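Local atomic coordinates of uridylate-specific endoribonuclease nsp11 (Prrsv 16244b, PDB entry 5EYI), a protein that probably cleaves RNA at uridylates as an endoribonuclease, degrading viral polyuridine sequences and so keeping host double-stranded RNA sensors from being activated. Residues Y117-E122 with D182-D187; K61-C66 with Y88-V93. The protein carries 1 engineered substitution. All blocks are in the same frame, centred on the assembly; numbering follows the deposited sequence.

Contact 1: Y117-E122 with D182-D187; sequences YLDDRE and DVYLPD
Tyr184 OH donates to Asp119 OD2 over 2.6 Å, taking the syn lone pair of the carboxylate, whose plane stands 74° from the phenol ring. A water bridges onward from the same hydroxyl: it donates to Tyr184 OH and accepts from Arg121 NH1 at 2.6 Å. The second polar link runs from Leu185 N to Glu122 OE2, 3.0 Å long and close to straight, arriving on the anti side of the carboxylate. Glu122 OE1 meanwhile accepts from Leu118 N at 2.9 Å and forms a salt bridge with Arg109, which should favour the ionised acid. Asp119 is the N-cap of helix 120-128. Its CG sits between the backbone N and the carbonyl carbon (chi1 58°), and from there Asp119 OD1 accepts from Glu122 N at 2.9 Å; one side chain thus caps the helix and holds the tyrosine of the loop that follows strand 173-180 in the NendoU domain. Pro186 meets two flat groups through different atoms: its CD lies 3.5 Å above the Tyr184 ring, over its centre, and its CB covers one face of the Arg121 guanidinium, which is also salt-bridged to Glu189. Leu118 CD1 touches Tyr184 CD2 at 3.9 Å, while the aliphatic part of Glu122, through CG, rests on CB and CG of Leu185.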
ATOM      1  N   TYR A 117       6.377 -21.586 -11.007  1.00 22.36           N
ATOM      2  CA  TYR A 117       5.695 -21.653  -9.726  1.00 22.01           C
ATOM      3  C   TYR A 117       6.298 -22.784  -8.901  1.00 21.97           C
ATOM      4  O   TYR A 117       6.726 -23.789  -9.454  1.00 22.20           O
ATOM      5  CB  TYR A 117       4.204 -21.913  -9.928  1.00 21.89           C
ATOM      6  CG  TYR A 117       3.458 -20.769 -10.581  1.00 21.59           C
ATOM      7  CD1 TYR A 117       3.272 -19.560  -9.914  1.00 20.97           C
ATOM      8  CD2 TYR A 117       2.931 -20.898 -11.865  1.00 21.73           C
ATOM      9  CE1 TYR A 117       2.581 -18.512 -10.506  1.00 21.07           C
ATOM     10  CE2 TYR A 117       2.238 -19.858 -12.467  1.00 21.26           C
ATOM     11  CZ  TYR A 117       2.061 -18.671 -11.786  1.00 20.71           C
ATOM     12  OH  TYR A 117       1.380 -17.642 -12.385  1.00 19.91           O
ATOM     13  N   LEU A 118       6.373 -22.610  -7.592  1.00 22.34           N
ATOM     14  CA  LEU A 118       6.915 -23.668  -6.741  1.00 23.22           C
ATOM     15  C   LEU A 118       5.909 -24.789  -6.548  1.00 24.07           C
ATOM     16  O   LEU A 118       6.305 -25.921  -6.318  1.00 24.17           O
ATOM     17  CB  LEU A 118       7.375 -23.127  -5.385  1.00 23.23           C
ATOM     18  CG  LEU A 118       8.494 -22.076  -5.420  1.00 22.99           C
ATOM     19  CD1 LEU A 118       8.944 -21.758  -4.003  1.00 23.15           C
ATOM     20  CD2 LEU A 118       9.677 -22.529  -6.254  1.00 22.94           C
ATOM     21  N   ASP A 119       4.619 -24.475  -6.641  1.00 25.65           N
ATOM     22  CA  ASP A 119       3.561 -25.479  -6.502  1.00 25.88           C
ATOM     23  C   ASP A 119       2.214 -24.923  -6.982  1.00 27.09           C
ATOM     24  O   ASP A 119       2.133 -23.756  -7.402  1.00 26.46           O
ATOM     25  CB  ASP A 119       3.483 -25.980  -5.044  1.00 25.69           C
ATOM     26  CG  ASP A 119       3.232 -24.869  -4.031  1.00 25.22           C
ATOM     27  OD1 ASP A 119       2.605 -23.845  -4.353  1.00 26.20           O
ATOM     28  OD2 ASP A 119       3.646 -25.036  -2.876  1.00 25.22           O
ATOM     29  N   ASP A 120       1.171 -25.754  -6.928  1.00 28.07           N
ATOM     30  CA  ASP A 120      -0.186 -25.343  -7.322  1.00 29.81           C
ATOM     31  C   ASP A 120      -0.758 -24.244  -6.454  1.00 28.29           C
ATOM     32  O   ASP A 120      -1.536 -23.415  -6.937  1.00 27.29           O
ATOM     33  CB  ASP A 120      -1.175 -26.519  -7.264  1.00 32.85           C
ATOM     34  CG  ASP A 120      -1.030 -27.463  -8.422  1.00 35.15           C
ATOM     35  OD1 ASP A 120      -0.716 -27.017  -9.551  1.00 35.33           O
ATOM     36  OD2 ASP A 120      -1.260 -28.670  -8.195  1.00 41.79           O
ATOM     37  N   ARG A 121      -0.405 -24.257  -5.174  1.00 26.97           N
ATOM     38  CA  ARG A 121      -0.889 -23.231  -4.266  1.00 27.87           C
ATOM     39  C   ARG A 121      -0.430 -21.827  -4.707  1.00 25.98           C
ATOM     40  O   ARG A 121      -1.212 -20.874  -4.676  1.00 24.11           O
ATOM     41  CB  ARG A 121      -0.452 -23.536  -2.838  1.00 30.28           C
ATOM     42  CG  ARG A 121      -1.261 -22.815  -1.783  1.00 33.17           C
ATOM     43  CD  ARG A 121      -0.650 -23.029  -0.411  1.00 36.27           C
ATOM     44  NE  ARG A 121      -1.264 -22.161   0.590  1.00 39.10           N
ATOM     45  CZ  ARG A 121      -0.767 -21.917   1.806  1.00 42.49           C
ATOM     46  NH1 ARG A 121       0.376 -22.471   2.218  1.00 43.91           N
ATOM     47  NH2 ARG A 121      -1.415 -21.094   2.625  1.00 43.98           N
ATOM     48  N   GLU A 122       0.820 -21.717  -5.160  1.00 25.03           N
ATOM     49  CA  GLU A 122       1.346 -20.442  -5.646  1.00 24.24           C
ATOM     50  C   GLU A 122       0.663 -20.010  -6.942  1.00 23.92           C
ATOM     51  O   GLU A 122       0.270 -18.848  -7.091  1.00 24.04           O
ATOM     52  CB  GLU A 122       2.863 -20.509  -5.843  1.00 23.98           C
ATOM     53  CG  GLU A 122       3.469 -19.139  -6.092  1.00 23.60           C
ATOM     54  CD  GLU A 122       4.983 -19.136  -6.106  1.00 23.71           C
ATOM     55  OE1 GLU A 122       5.594 -19.976  -6.801  1.00 22.91           O
ATOM     56  OE2 GLU A 122       5.564 -18.255  -5.436  1.00 23.19           O
ATOM     57  N   ASP A 182      10.810 -12.805  -5.900  1.00 18.38           N
ATOM     58  CA  ASP A 182      10.511 -14.226  -6.090  1.00 18.72           C
ATOM     59  C   ASP A 182       9.985 -14.910  -4.822  1.00 19.13           C
ATOM     60  O   ASP A 182      10.138 -16.126  -4.654  1.00 19.18           O
ATOM     61  CB  ASP A 182      11.722 -14.965  -6.660  1.00 18.96           C
ATOM     62  CG  ASP A 182      12.878 -15.067  -5.693  1.00 19.20           C
ATOM     63  OD1 ASP A 182      12.729 -14.713  -4.499  1.00 18.53           O
ATOM     64  OD2 ASP A 182      13.944 -15.527  -6.144  1.00 19.33           O
ATOM     65  N   VAL A 183       9.348 -14.136  -3.941  1.00 19.32           N
ATOM     66  CA  VAL A 183       8.802 -14.700  -2.715  1.00 19.98           C
ATOM     67  C   VAL A 183       7.699 -15.715  -3.036  1.00 19.25           C
ATOM     68  O   VAL A 183       6.962 -15.559  -4.015  1.00 19.39           O
ATOM     69  CB  VAL A 183       8.243 -13.633  -1.745  1.00 20.87           C
ATOM     70  CG1 VAL A 183       9.314 -12.612  -1.398  1.00 21.65           C
ATOM     71  CG2 VAL A 183       7.010 -12.947  -2.311  1.00 21.95           C
ATOM     72  N   TYR A 184       7.601 -16.740  -2.201  1.00 18.68           N
ATOM     73  CA  TYR A 184       6.528 -17.723  -2.275  1.00 19.14           C
ATOM     74  C   TYR A 184       5.199 -17.025  -2.010  1.00 19.03           C
ATOM     75  O   TYR A 184       4.943 -16.613  -0.884  1.00 19.11           O
ATOM     76  CB  TYR A 184       6.772 -18.833  -1.252  1.00 19.28           C
ATOM     77  CG  TYR A 184       5.765 -19.956  -1.281  1.00 19.85           C
ATOM     78  CD1 TYR A 184       5.049 -20.310  -0.139  1.00 20.34           C
ATOM     79  CD2 TYR A 184       5.513 -20.657  -2.454  1.00 20.24           C
ATOM     80  CE1 TYR A 184       4.122 -21.343  -0.164  1.00 20.72           C
ATOM     81  CE2 TYR A 184       4.590 -21.696  -2.484  1.00 20.82           C
ATOM     82  CZ  TYR A 184       3.907 -22.040  -1.334  1.00 20.46           C
ATOM     83  OH  TYR A 184       2.987 -23.059  -1.370  1.00 20.93           O
ATOM     84  N   LEU A 185       4.382 -16.866  -3.053  1.00 19.05           N
ATOM     85  CA  LEU A 185       3.197 -15.993  -2.989  1.00 20.52           C
ATOM     86  C   LEU A 185       2.184 -16.303  -1.867  1.00 21.32           C
ATOM     87  O   LEU A 185       1.539 -15.375  -1.349  1.00 20.86           O
ATOM     88  CB  LEU A 185       2.463 -15.930  -4.336  1.00 20.78           C
ATOM     89  CG  LEU A 185       3.208 -15.342  -5.548  1.00 20.89           C
ATOM     90  CD1 LEU A 185       2.326 -15.430  -6.784  1.00 21.32           C
ATOM     91  CD2 LEU A 185       3.595 -13.894  -5.302  1.00 21.32           C
ATOM     92  N   PRO A 186       2.036 -17.587  -1.484  1.00 22.21           N
ATOM     93  CA  PRO A 186       1.163 -17.848  -0.334  1.00 23.79           C
ATOM     94  C   PRO A 186       1.614 -17.208   0.986  1.00 24.86           C
ATOM     95  O   PRO A 186       0.754 -16.952   1.827  1.00 25.60           O
ATOM     96  CB  PRO A 186       1.124 -19.378  -0.261  1.00 23.23           C
ATOM     97  CG  PRO A 186       1.264 -19.785  -1.693  1.00 23.15           C
ATOM     98  CD  PRO A 186       2.296 -18.825  -2.240  1.00 22.70           C
ATOM     99  N   ASP A 187       2.909 -16.898   1.145  1.00 25.05           N
ATOM    100  CA  ASP A 187       3.378 -16.096   2.304  1.00 25.78           C
ATOM    101  C   ASP A 187       2.753 -14.712   2.400  1.00 25.27           C
ATOM    102  O   ASP A 187       2.747 -14.113   3.477  1.00 25.81           O
ATOM    103  CB  ASP A 187       4.903 -15.878   2.281  1.00 27.20           C
ATOM    104  CG  ASP A 187       5.695 -17.139   2.520  1.00 28.82           C
ATOM    105  OD1 ASP A 187       5.160 -18.143   3.046  1.00 30.65           O
ATOM    106  OD2 ASP A 187       6.890 -17.113   2.182  1.00 30.02           O
TER
HETATM  107  O   HOH W   1       2.320 -23.839   1.094  1.00 45.27           O

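Contact 2: K61-C66 with Y88-V93; sequences KYSRAC and YLTKFV
Arg64 and Leu89 form an antiparallel hydrogen-bonded pair, Arg64 N giving to Leu89 O and Leu89 N to Arg64 O, each over 2.9 Å, and the next pair, Ala65 with Tyr88, is non-hydrogen-bonded with its CA atoms 4.6 Å apart. Two CA-H...O contacts supplement these bonds, from Ser63 CA to Leu89 O and from Tyr88 CA to Arg64 O, the latter 3.2 Å long. Beyond the paired residues the hydroxyls of Ser63 and Thr90 continue the link, OG to OG1 at 2.7 Å; Ser63 OG also accepts from Ile59 N, so this serine ties the preceding loop to the strand as well. A water carries the connection one step further, donating to Tyr62 O and accepting from Lys91 N. The Tyr88 ring lies beside the neighbouring strand, with CE2 3.5 Å from Ala65 CB and CD2 near Ala65 N and CA. Cys66, whose CB points toward the partner strand, brings SG to 3.9 Å from Leu89 CG. The Arg64 chain bends at chi2 and chi3 and leads away from segment 88-93, its guanidinium reaching Glu102 in a salt bridge and Leu100 O in a hydrogen bond. Strand 64-67 pairs here with the long strand 85-93, which also pairs antiparallel with strands 51-55 and 96-98 in the mixed beta-sheet of the nsp11 N-terminal domain.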
ATOM      1  N   LYS A  61      19.110 -20.499  21.424  1.00 37.35           N
ATOM      2  CA  LYS A  61      17.682 -20.153  21.543  1.00 40.76           C
ATOM      3  C   LYS A  61      17.206 -19.084  20.536  1.00 38.86           C
ATOM      4  O   LYS A  61      16.023 -19.021  20.201  1.00 38.68           O
ATOM      5  CB  LYS A  61      17.379 -19.681  22.985  1.00 45.49           C
ATOM      6  CG  LYS A  61      15.923 -19.302  23.294  1.00 49.86           C
ATOM      7  CD  LYS A  61      14.916 -20.393  22.904  1.00 54.64           C
ATOM      8  CE  LYS A  61      13.465 -19.973  23.135  1.00 56.76           C
ATOM      9  NZ  LYS A  61      13.007 -20.213  24.535  1.00 57.27           N
ATOM     10  N   TYR A  62      18.137 -18.271  20.052  1.00 37.49           N
ATOM     11  CA  TYR A  62      17.870 -17.165  19.159  1.00 36.54           C
ATOM     12  C   TYR A  62      18.235 -17.527  17.715  1.00 32.84           C
ATOM     13  O   TYR A  62      18.192 -16.657  16.844  1.00 30.82           O
ATOM     14  CB  TYR A  62      18.676 -15.936  19.593  1.00 39.79           C
ATOM     15  CG  TYR A  62      18.328 -15.331  20.947  1.00 43.85           C
ATOM     16  CD1 TYR A  62      17.032 -15.410  21.486  1.00 46.33           C
ATOM     17  CD2 TYR A  62      19.293 -14.624  21.666  1.00 44.85           C
ATOM     18  CE1 TYR A  62      16.728 -14.827  22.712  1.00 48.89           C
ATOM     19  CE2 TYR A  62      18.999 -14.035  22.890  1.00 47.11           C
ATOM     20  CZ  TYR A  62      17.719 -14.137  23.412  1.00 48.96           C
ATOM     21  OH  TYR A  62      17.434 -13.552  24.625  1.00 46.94           O
ATOM     22  N   SER A  63      18.608 -18.787  17.465  1.00 28.78           N
ATOM     23  CA  SER A  63      18.706 -19.298  16.105  1.00 27.59           C
ATOM     24  C   SER A  63      17.343 -19.157  15.443  1.00 27.88           C
ATOM     25  O   SER A  63      16.336 -19.607  15.988  1.00 29.39           O
ATOM     26  CB  SER A  63      19.137 -20.763  16.070  1.00 26.41           C
ATOM     27  OG  SER A  63      20.477 -20.895  16.476  1.00 25.02           O
ATOM     28  N   ARG A  64      17.333 -18.502  14.289  1.00 27.63           N
ATOM     29  CA  ARG A  64      16.126 -18.237  13.522  1.00 28.01           C
ATOM     30  C   ARG A  64      16.096 -19.243  12.378  1.00 26.48           C
ATOM     31  O   ARG A  64      17.034 -19.294  11.571  1.00 24.65           O
ATOM     32  CB  ARG A  64      16.173 -16.796  12.991  1.00 30.41           C
ATOM     33  CG  ARG A  64      15.226 -16.444  11.850  1.00 32.46           C
ATOM     34  CD  ARG A  64      13.785 -16.403  12.304  1.00 34.64           C
ATOM     35  NE  ARG A  64      13.591 -15.346  13.286  1.00 35.49           N
ATOM     36  CZ  ARG A  64      12.544 -15.250  14.092  1.00 37.69           C
ATOM     37  NH1 ARG A  64      11.549 -16.134  14.028  1.00 40.87           N
ATOM     38  NH2 ARG A  64      12.480 -14.254  14.964  1.00 37.98           N
ATOM     39  N   ALA A  65      15.024 -20.034  12.319  1.00 25.17           N
ATOM     40  CA  ALA A  65      14.777 -20.948  11.213  1.00 24.99           C
ATOM     41  C   ALA A  65      14.399 -20.157   9.959  1.00 24.27           C
ATOM     42  O   ALA A  65      13.426 -19.407   9.968  1.00 24.09           O
ATOM     43  CB  ALA A  65      13.654 -21.912  11.575  1.00 25.59           C
ATOM     44  N   CYS A  66      15.168 -20.324   8.886  1.00 23.50           N
ATOM     45  CA  CYS A  66      14.892 -19.625   7.629  1.00 22.97           C
ATOM     46  C   CYS A  66      14.144 -20.556   6.685  1.00 22.72           C
ATOM     47  O   CYS A  66      14.745 -21.329   5.935  1.00 23.10           O
ATOM     48  CB  CYS A  66      16.182 -19.094   7.031  1.00 22.64           C
ATOM     49  SG  CYS A  66      17.010 -17.957   8.164  1.00 23.24           S
ATOM     50  N   TYR A  88      19.482 -22.312   9.510  1.00 20.17           N
ATOM     51  CA  TYR A  88      19.281 -21.453  10.679  1.00 20.95           C
ATOM     52  C   TYR A  88      20.293 -20.327  10.629  1.00 21.16           C
ATOM     53  O   TYR A  88      21.402 -20.524  10.158  1.00 20.19           O
ATOM     54  CB  TYR A  88      19.473 -22.231  11.986  1.00 21.80           C
ATOM     55  CG  TYR A  88      18.333 -23.168  12.271  1.00 22.27           C
ATOM     56  CD1 TYR A  88      18.317 -24.447  11.731  1.00 21.73           C
ATOM     57  CD2 TYR A  88      17.255 -22.766  13.057  1.00 22.32           C
ATOM     58  CE1 TYR A  88      17.267 -25.299  11.966  1.00 21.43           C
ATOM     59  CE2 TYR A  88      16.197 -23.618  13.294  1.00 22.21           C
ATOM     60  CZ  TYR A  88      16.212 -24.882  12.743  1.00 22.04           C
ATOM     61  OH  TYR A  88      15.161 -25.727  12.971  1.00 23.19           O
ATOM     62  N   LEU A  89      19.900 -19.155  11.123  1.00 21.64           N
ATOM     63  CA  LEU A  89      20.816 -18.031  11.294  1.00 22.10           C
ATOM     64  C   LEU A  89      20.896 -17.642  12.755  1.00 22.36           C
ATOM     65  O   LEU A  89      19.874 -17.530  13.432  1.00 22.49           O
ATOM     66  CB  LEU A  89      20.367 -16.813  10.479  1.00 22.05           C
ATOM     67  CG  LEU A  89      20.616 -16.845   8.972  1.00 21.73           C
ATOM     68  CD1 LEU A  89      20.186 -15.511   8.376  1.00 22.10           C
ATOM     69  CD2 LEU A  89      22.058 -17.153   8.617  1.00 21.24           C
ATOM     70  N   THR A  90      22.115 -17.424  13.230  1.00 22.65           N
ATOM     71  CA  THR A  90      22.330 -16.916  14.569  1.00 23.98           C
ATOM     72  C   THR A  90      23.275 -15.723  14.485  1.00 23.78           C
ATOM     73  O   THR A  90      24.368 -15.840  13.960  1.00 23.94           O
ATOM     74  CB  THR A  90      22.897 -18.009  15.498  1.00 24.69           C
ATOM     75  OG1 THR A  90      22.178 -19.230  15.288  1.00 24.40           O
ATOM     76  CG2 THR A  90      22.750 -17.596  16.960  1.00 25.03           C
ATOM     77  N   LYS A  91      22.831 -14.581  14.988  1.00 24.81           N
ATOM     78  CA  LYS A  91      23.596 -13.345  14.910  1.00 27.33           C
ATOM     79  C   LYS A  91      24.209 -13.017  16.264  1.00 28.32           C
ATOM     80  O   LYS A  91      23.493 -12.850  17.250  1.00 28.91           O
ATOM     81  CB  LYS A  91      22.684 -12.203  14.469  1.00 27.94           C
ATOM     82  CG  LYS A  91      23.336 -10.833  14.454  1.00 28.99           C
ATOM     83  CD  LYS A  91      22.479  -9.855  13.676  1.00 31.18           C
ATOM     84  CE  LYS A  91      22.927  -8.417  13.870  1.00 33.48           C
ATOM     85  NZ  LYS A  91      22.245  -7.533  12.881  1.00 34.80           N
ATOM     86  N   PHE A  92      25.529 -12.911  16.301  1.00 29.29           N
ATOM     87  CA  PHE A  92      26.228 -12.492  17.504  1.00 31.50           C
ATOM     88  C   PHE A  92      26.751 -11.094  17.300  1.00 33.45           C
ATOM     89  O   PHE A  92      27.402 -10.842  16.294  1.00 32.63           O
ATOM     90  CB  PHE A  92      27.394 -13.423  17.787  1.00 31.91           C
ATOM     91  CG  PHE A  92      26.971 -14.810  18.148  1.00 31.73           C
ATOM     92  CD1 PHE A  92      26.798 -15.171  19.482  1.00 32.67           C
ATOM     93  CD2 PHE A  92      26.736 -15.754  17.161  1.00 30.90           C
ATOM     94  CE1 PHE A  92      26.400 -16.459  19.821  1.00 32.78           C
ATOM     95  CE2 PHE A  92      26.341 -17.041  17.492  1.00 31.91           C
ATOM     96  CZ  PHE A  92      26.180 -17.397  18.823  1.00 32.10           C
ATOM     97  N   VAL A  93      26.451 -10.190  18.233  1.00 35.94           N
ATOM     98  CA  VAL A  93      27.103  -8.881  18.276  1.00 38.54           C
ATOM     99  C   VAL A  93      27.842  -8.777  19.617  1.00 39.18           C
ATOM    100  O   VAL A  93      27.260  -9.019  20.673  1.00 39.81           O
ATOM    101  CB  VAL A  93      26.133  -7.690  17.996  1.00 39.71           C
ATOM    102  CG1 VAL A  93      25.141  -8.045  16.892  1.00 39.05           C
ATOM    103  CG2 VAL A  93      25.400  -7.214  19.245  1.00 41.79           C
TER
HETATM  104  O   HOH W   2      20.330 -14.800  16.266  1.00 24.35           O

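In the fold
Contact 2 belongs to the N-terminal domain and contact 1 to the NendoU domain; their centres are 25 Å apart and their nearest atoms about 9 Å, without touching. They follow one another along the chain, contact 2 closing before contact 1 opens. Contact 1 lies nearer the predicted catalytic residues: the side chain of Leu185 is about 8 Å from that of His146 and about 12 Å from that of His131. Glu122 and Leu185 of contact 1 also touch His147, the residue after His146 in sequence. The third predicted catalytic position carries an engineered alanine, Ala175. Contact 2 lies away from these positions, but strand 85-93 begins with Val85 and Ser86, which line the 2-(2-methoxyethoxy)ethanol pocket.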